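Long-range contact in lipoprotein (Colwellia psychrerythraea, PDB 3O0Y), which is a putative bacterial lipoprotein of unknown function, whose family belongs to a clan of metallopeptidase-like proteins: residues R573-V586 against V597-K609. Numbering follows the deposited sequence.
Sequences RLGDKFDLAEFHDV and VLSRNVNHWLDNK
Glu582 OE1 is gripped by two donors from the C-terminal end of the chain. Trp605 NE1 gives its hydrogen at 3.1 Å to Glu582 OE1, which lies in the indole plane but is met on its anti side, well out of the carboxylate plane. Lys609 NZ reaches the syn lone pair of the same Glu582 OE1 at 2.9 Å, closing a salt bridge. A glutamate suits this place because its chain, extended beyond CG, carries the carboxylate to the indole edge, where the lysine charge would probably favour its ionised form. Trp605 is a knob set among Leu574, Glu582, Phe583 and Val586; tryptophan fits because it joins a broad apolar ring to a single N-H for Glu582. With CG anti to the backbone N (chi1 165°), the ring projects between Leu574 and helix 580-586. Branched neighbours offer it methyls: Val586 CG2 makes a CH-pi contact over one face, 3.9 Å from the centroid of the Trp605 five-membered ring, while Leu606 CD2 covers the opposite face. Trp605 CZ3 meets the edge of the Phe583 ring, 4.0 Å from Phe583 CD1. Cut back to an alanine, Trp605 would probably leave a gap between Val586 and Leu574, and Glu582 without its indole donor. Leu574 CD1 lies 3.7 Å from Leu606 CD2. Arg573 lays its guanidinium over Leu606 CB and donates from NH2 to the anti lone pair of Asp607 OD1 (2.7 Å, N-H...O angle 166°), a charged pair suited to its solvent-exposed position. At the Val586 end, a water joins Val586 O to Asn601 ND2, while Asn601 OD1 is held by Asn104. The axes of segments 580-586 and 597-608 run roughly antiparallel, at 140°; the C-terminal helix 595-608 also packs on the end of helix 555-574, with helix 100-117 beside Asn601 and helix 467-483 against Phe583.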
loop_
_atom_site.group_PDB
_atom_site.type_symbol
_atom_site.label_atom_id
_atom_site.label_comp_id
_atom_site.label_asym_id
_atom_site.label_seq_id
_atom_site.Cartn_x
_atom_site.Cartn_y
_atom_site.Cartn_z
ATOM N N ARG A 573 -4.687 -5.539 32.827
ATOM C CA ARG A 573 -3.467 -5.837 33.599
ATOM C C ARG A 573 -3.079 -4.652 34.482
ATOM O O ARG A 573 -2.756 -4.803 35.671
ATOM C CB ARG A 573 -2.277 -6.129 32.682
ATOM C CG ARG A 573 -1.825 -7.585 32.520
ATOM C CD ARG A 573 -1.265 -8.196 33.758
ATOM N NE ARG A 573 0.195 -8.243 33.889
ATOM C CZ ARG A 573 1.069 -8.846 33.064
ATOM N NH1 ARG A 573 0.712 -9.431 31.929
ATOM N NH2 ARG A 573 2.334 -8.861 33.415
ATOM N N LEU A 574 -3.128 -3.451 33.929
ATOM C CA LEU A 574 -2.571 -2.315 34.595
ATOM C C LEU A 574 -3.568 -1.523 35.410
ATOM O O LEU A 574 -3.149 -0.718 36.256
ATOM C CB LEU A 574 -1.868 -1.382 33.600
ATOM C CG LEU A 574 -0.628 -1.970 32.917
ATOM C CD1 LEU A 574 0.056 -1.016 31.989
ATOM C CD2 LEU A 574 0.378 -2.610 33.901
ATOM N N GLY A 575 -4.852 -1.629 35.079
ATOM C CA GLY A 575 -5.855 -0.768 35.696
ATOM C C GLY A 575 -5.539 0.724 35.597
ATOM O O GLY A 575 -5.311 1.253 34.519
ATOM N N ASP A 576 -5.517 1.423 36.731
ATOM C CA ASP A 576 -5.289 2.868 36.716
ATOM C C ASP A 576 -3.825 3.246 36.484
ATOM O O ASP A 576 -3.519 4.419 36.333
ATOM C CB ASP A 576 -5.837 3.516 38.001
ATOM C CG ASP A 576 -5.012 3.181 39.248
ATOM O OD1 ASP A 576 -5.400 3.707 40.340
ATOM O OD2 ASP A 576 -4.016 2.381 39.184
ATOM N N LYS A 577 -2.942 2.247 36.374
ATOM C CA LYS A 577 -1.548 2.462 35.965
ATOM C C LYS A 577 -1.410 2.397 34.426
ATOM O O LYS A 577 -0.301 2.562 33.895
ATOM C CB LYS A 577 -0.619 1.411 36.591
ATOM C CG LYS A 577 -0.712 1.420 38.130
ATOM C CD LYS A 577 0.447 2.173 38.731
ATOM C CE LYS A 577 1.593 1.164 39.096
ATOM N NZ LYS A 577 2.865 1.792 39.626
ATOM N N PHE A 578 -2.508 2.131 33.728
ATOM C CA PHE A 578 -2.431 2.173 32.251
ATOM C C PHE A 578 -2.082 3.571 31.766
ATOM O O PHE A 578 -2.720 4.536 32.147
ATOM C CB PHE A 578 -3.684 1.598 31.585
ATOM C CG PHE A 578 -3.630 1.629 30.077
ATOM C CD1 PHE A 578 -3.027 0.603 29.330
ATOM C CD2 PHE A 578 -4.205 2.687 29.404
ATOM C CE1 PHE A 578 -2.954 0.689 27.923
ATOM C CE2 PHE A 578 -4.123 2.779 28.042
ATOM C CZ PHE A 578 -3.496 1.746 27.304
ATOM N N ASP A 579 -1.122 3.670 30.834
ATOM C CA ASP A 579 -0.780 4.935 30.205
ATOM C C ASP A 579 -0.763 4.768 28.694
ATOM O O ASP A 579 0.036 3.971 28.130
ATOM C CB ASP A 579 0.584 5.385 30.657
ATOM C CG ASP A 579 0.872 6.755 30.162
ATOM O OD1 ASP A 579 0.237 7.697 30.680
ATOM O OD2 ASP A 579 1.592 6.887 29.165
ATOM N N LEU A 580 -1.705 5.403 28.027
ATOM C CA LEU A 580 -1.828 5.211 26.594
ATOM C C LEU A 580 -0.570 5.651 25.862
ATOM O O LEU A 580 -0.215 5.111 24.862
ATOM C CB LEU A 580 -3.073 5.970 26.098
ATOM C CG LEU A 580 -3.450 5.755 24.642
ATOM C CD1 LEU A 580 -3.900 4.350 24.352
ATOM C CD2 LEU A 580 -4.553 6.847 24.272
ATOM N N ALA A 581 0.124 6.695 26.343
ATOM C CA ALA A 581 1.369 7.116 25.710
ATOM C C ALA A 581 2.405 6.009 25.667
ATOM O O ALA A 581 3.115 5.839 24.639
ATOM C CB ALA A 581 1.954 8.372 26.398
ATOM N N GLU A 582 2.540 5.281 26.776
ATOM C CA GLU A 582 3.465 4.112 26.806
ATOM C C GLU A 582 3.044 3.040 25.909
ATOM O O GLU A 582 3.879 2.455 25.271
ATOM C CB GLU A 582 3.576 3.536 28.196
ATOM C CG GLU A 582 4.246 4.507 29.180
ATOM C CD GLU A 582 4.417 3.906 30.572
ATOM O OE1 GLU A 582 4.058 2.722 30.810
ATOM O OE2 GLU A 582 4.962 4.642 31.426
ATOM N N PHE A 583 1.743 2.768 25.812
ATOM C CA PHE A 583 1.242 1.755 24.898
ATOM C C PHE A 583 1.591 2.118 23.466
ATOM O O PHE A 583 2.010 1.282 22.707
ATOM C CB PHE A 583 -0.284 1.614 25.047
ATOM C CG PHE A 583 -0.923 0.681 24.066
ATOM C CD1 PHE A 583 -0.800 -0.681 24.280
ATOM C CD2 PHE A 583 -1.703 1.108 23.010
ATOM C CE1 PHE A 583 -1.314 -1.618 23.359
ATOM C CE2 PHE A 583 -2.240 0.195 22.099
ATOM C CZ PHE A 583 -2.070 -1.199 22.309
ATOM N N HIS A 584 1.378 3.369 23.101
ATOM C CA HIS A 584 1.753 3.819 21.763
ATOM C C HIS A 584 3.252 3.675 21.477
ATOM O O HIS A 584 3.631 3.371 20.366
ATOM C CB HIS A 584 1.258 5.256 21.511
ATOM C CG HIS A 584 -0.237 5.361 21.341
ATOM N ND1 HIS A 584 -0.959 6.486 21.639
ATOM C CD2 HIS A 584 -1.151 4.399 21.041
ATOM C CE1 HIS A 584 -2.244 6.249 21.412
ATOM N NE2 HIS A 584 -2.389 4.982 21.064
ATOM N N ASP A 585 4.091 3.900 22.449
ATOM C CA ASP A 585 5.518 3.760 22.249
ATOM C C ASP A 585 5.854 2.278 22.003
ATOM O O ASP A 585 6.644 1.963 21.096
ATOM C CB ASP A 585 6.300 4.244 23.418
ATOM C CG ASP A 585 6.334 5.776 23.556
ATOM O OD1 ASP A 585 6.031 6.551 22.611
ATOM O OD2 ASP A 585 6.803 6.183 24.644
ATOM N N VAL A 586 5.210 1.364 22.744
ATOM C CA VAL A 586 5.468 -0.071 22.487
ATOM C C VAL A 586 4.987 -0.473 21.113
ATOM O O VAL A 586 5.670 -1.273 20.403
ATOM C CB VAL A 586 4.728 -0.971 23.571
ATOM C CG1 VAL A 586 4.910 -2.506 23.228
ATOM C CG2 VAL A 586 5.202 -0.637 24.945
ATOM N N VAL A 597 4.879 -10.788 17.379
ATOM C CA VAL A 597 5.972 -10.033 17.949
ATOM C C VAL A 597 5.419 -8.803 18.694
ATOM O O VAL A 597 5.916 -8.456 19.771
ATOM C CB VAL A 597 6.974 -9.609 16.862
ATOM C CG1 VAL A 597 8.011 -8.653 17.426
ATOM C CG2 VAL A 597 7.654 -10.833 16.265
ATOM N N LEU A 598 4.447 -8.122 18.110
ATOM C CA LEU A 598 3.780 -7.016 18.814
ATOM C C LEU A 598 3.250 -7.547 20.181
ATOM O O LEU A 598 3.444 -6.893 21.199
ATOM C CB LEU A 598 2.636 -6.459 17.962
ATOM C CG LEU A 598 1.852 -5.294 18.621
ATOM C CD1 LEU A 598 2.764 -4.122 19.004
ATOM C CD2 LEU A 598 0.721 -4.837 17.661
ATOM N N SER A 599 2.667 -8.756 20.210
ATOM C CA SER A 599 2.093 -9.260 21.504
ATOM C C SER A 599 3.247 -9.495 22.502
ATOM O O SER A 599 3.096 -9.219 23.684
ATOM C CB SER A 599 1.269 -10.554 21.394
ATOM O OG SER A 599 0.287 -10.379 20.351
ATOM N N ARG A 600 4.335 -10.077 22.009
ATOM C CA ARG A 600 5.514 -10.317 22.866
ATOM C C ARG A 600 6.051 -9.021 23.458
ATOM O O ARG A 600 6.416 -8.980 24.650
ATOM C CB ARG A 600 6.641 -11.020 22.088
ATOM C CG ARG A 600 7.905 -11.081 22.918
ATOM C CD ARG A 600 9.054 -11.725 22.128
ATOM N NE ARG A 600 8.568 -12.990 21.630
ATOM C CZ ARG A 600 8.801 -13.485 20.424
ATOM N NH1 ARG A 600 9.548 -12.837 19.524
ATOM N NH2 ARG A 600 8.285 -14.666 20.125
ATOM N N ASN A 601 6.096 -7.954 22.640
ATOM C CA ASN A 601 6.589 -6.649 23.141
ATOM C C ASN A 601 5.647 -6.008 24.161
ATOM O O ASN A 601 6.083 -5.444 25.189
ATOM C CB ASN A 601 6.886 -5.672 21.982
ATOM C CG ASN A 601 8.106 -6.103 21.191
ATOM O OD1 ASN A 601 8.950 -6.850 21.726
ATOM N ND2 ASN A 601 8.276 -5.571 19.957
ATOM N N VAL A 602 4.345 -6.130 23.903
ATOM C CA VAL A 602 3.349 -5.627 24.878
ATOM C C VAL A 602 3.503 -6.367 26.169
ATOM O O VAL A 602 3.528 -5.796 27.242
ATOM C CB VAL A 602 1.893 -5.722 24.310
ATOM C CG1 VAL A 602 0.815 -5.495 25.429
ATOM C CG2 VAL A 602 1.728 -4.662 23.174
ATOM N N ASN A 603 3.640 -7.684 26.076
ATOM C CA ASN A 603 3.805 -8.519 27.278
ATOM C C ASN A 603 5.093 -8.229 28.066
ATOM O O ASN A 603 5.058 -8.153 29.329
ATOM C CB ASN A 603 3.740 -9.984 26.922
ATOM C CG ASN A 603 2.339 -10.468 26.673
ATOM O OD1 ASN A 603 1.357 -9.899 27.148
ATOM N ND2 ASN A 603 2.254 -11.594 25.967
ATOM N N HIS A 604 6.174 -7.927 27.340
ATOM C CA HIS A 604 7.433 -7.553 27.976
ATOM C C HIS A 604 7.243 -6.275 28.755
ATOM O O HIS A 604 7.724 -6.183 29.889
ATOM C CB HIS A 604 8.551 -7.415 26.963
ATOM C CG HIS A 604 9.892 -7.078 27.555
ATOM N ND1 HIS A 604 10.737 -8.034 28.095
ATOM C CD2 HIS A 604 10.553 -5.906 27.632
ATOM C CE1 HIS A 604 11.845 -7.446 28.517
ATOM N NE2 HIS A 604 11.771 -6.161 28.228
ATOM N N TRP A 605 6.616 -5.285 28.120
ATOM C CA TRP A 605 6.244 -4.047 28.808
ATOM C C TRP A 605 5.363 -4.285 30.029
ATOM O O TRP A 605 5.679 -3.796 31.128
ATOM C CB TRP A 605 5.617 -3.065 27.775
ATOM C CG TRP A 605 4.874 -1.925 28.336
ATOM C CD1 TRP A 605 5.395 -0.876 29.027
ATOM C CD2 TRP A 605 3.484 -1.663 28.192
ATOM N NE1 TRP A 605 4.410 0.009 29.353
ATOM C CE2 TRP A 605 3.224 -0.437 28.837
ATOM C CE3 TRP A 605 2.430 -2.314 27.552
ATOM C CZ2 TRP A 605 1.971 0.152 28.860
ATOM C CZ3 TRP A 605 1.171 -1.710 27.571
ATOM C CH2 TRP A 605 0.966 -0.484 28.244
ATOM N N LEU A 606 4.287 -5.065 29.900
ATOM C CA LEU A 606 3.384 -5.292 31.048
ATOM C C LEU A 606 4.156 -5.956 32.203
ATOM O O LEU A 606 3.958 -5.593 33.371
ATOM C CB LEU A 606 2.246 -6.205 30.589
ATOM C CG LEU A 606 1.296 -5.515 29.619
ATOM C CD1 LEU A 606 0.211 -6.436 29.078
ATOM C CD2 LEU A 606 0.731 -4.199 30.260
ATOM N N ASP A 607 5.061 -6.883 31.877
ATOM C CA ASP A 607 5.756 -7.706 32.909
ATOM C C ASP A 607 6.765 -6.852 33.718
ATOM O O ASP A 607 7.126 -7.167 34.868
ATOM C CB ASP A 607 6.507 -8.864 32.301
ATOM C CG ASP A 607 5.608 -9.995 31.827
ATOM O OD1 ASP A 607 4.398 -10.043 32.154
ATOM O OD2 ASP A 607 6.145 -10.862 31.088
ATOM N N ASN A 608 7.202 -5.768 33.119
ATOM C CA ASN A 608 8.235 -4.965 33.710
ATOM C C ASN A 608 7.652 -3.703 34.382
ATOM O O ASN A 608 8.389 -2.906 34.961
ATOM C CB ASN A 608 9.349 -4.733 32.671
ATOM C CG ASN A 608 10.214 -6.018 32.420
ATOM O OD1 ASN A 608 10.046 -6.786 31.443
ATOM N ND2 ASN A 608 11.088 -6.288 33.359
ATOM N N LYS A 609 6.320 -3.586 34.433
ATOM C CA LYS A 609 5.675 -2.443 35.101
ATOM C C LYS A 609 5.631 -2.647 36.620
ATOM O O LYS A 609 5.190 -3.714 37.092
ATOM C CB LYS A 609 4.262 -2.222 34.581
ATOM C CG LYS A 609 4.189 -1.549 33.205
ATOM C CD LYS A 609 3.566 -0.139 33.250
ATOM C CE LYS A 609 4.578 0.901 33.444
ATOM N NZ LYS A 609 3.956 2.213 33.664
HETATM O O HOH W 1 6.129 -3.830 19.194
#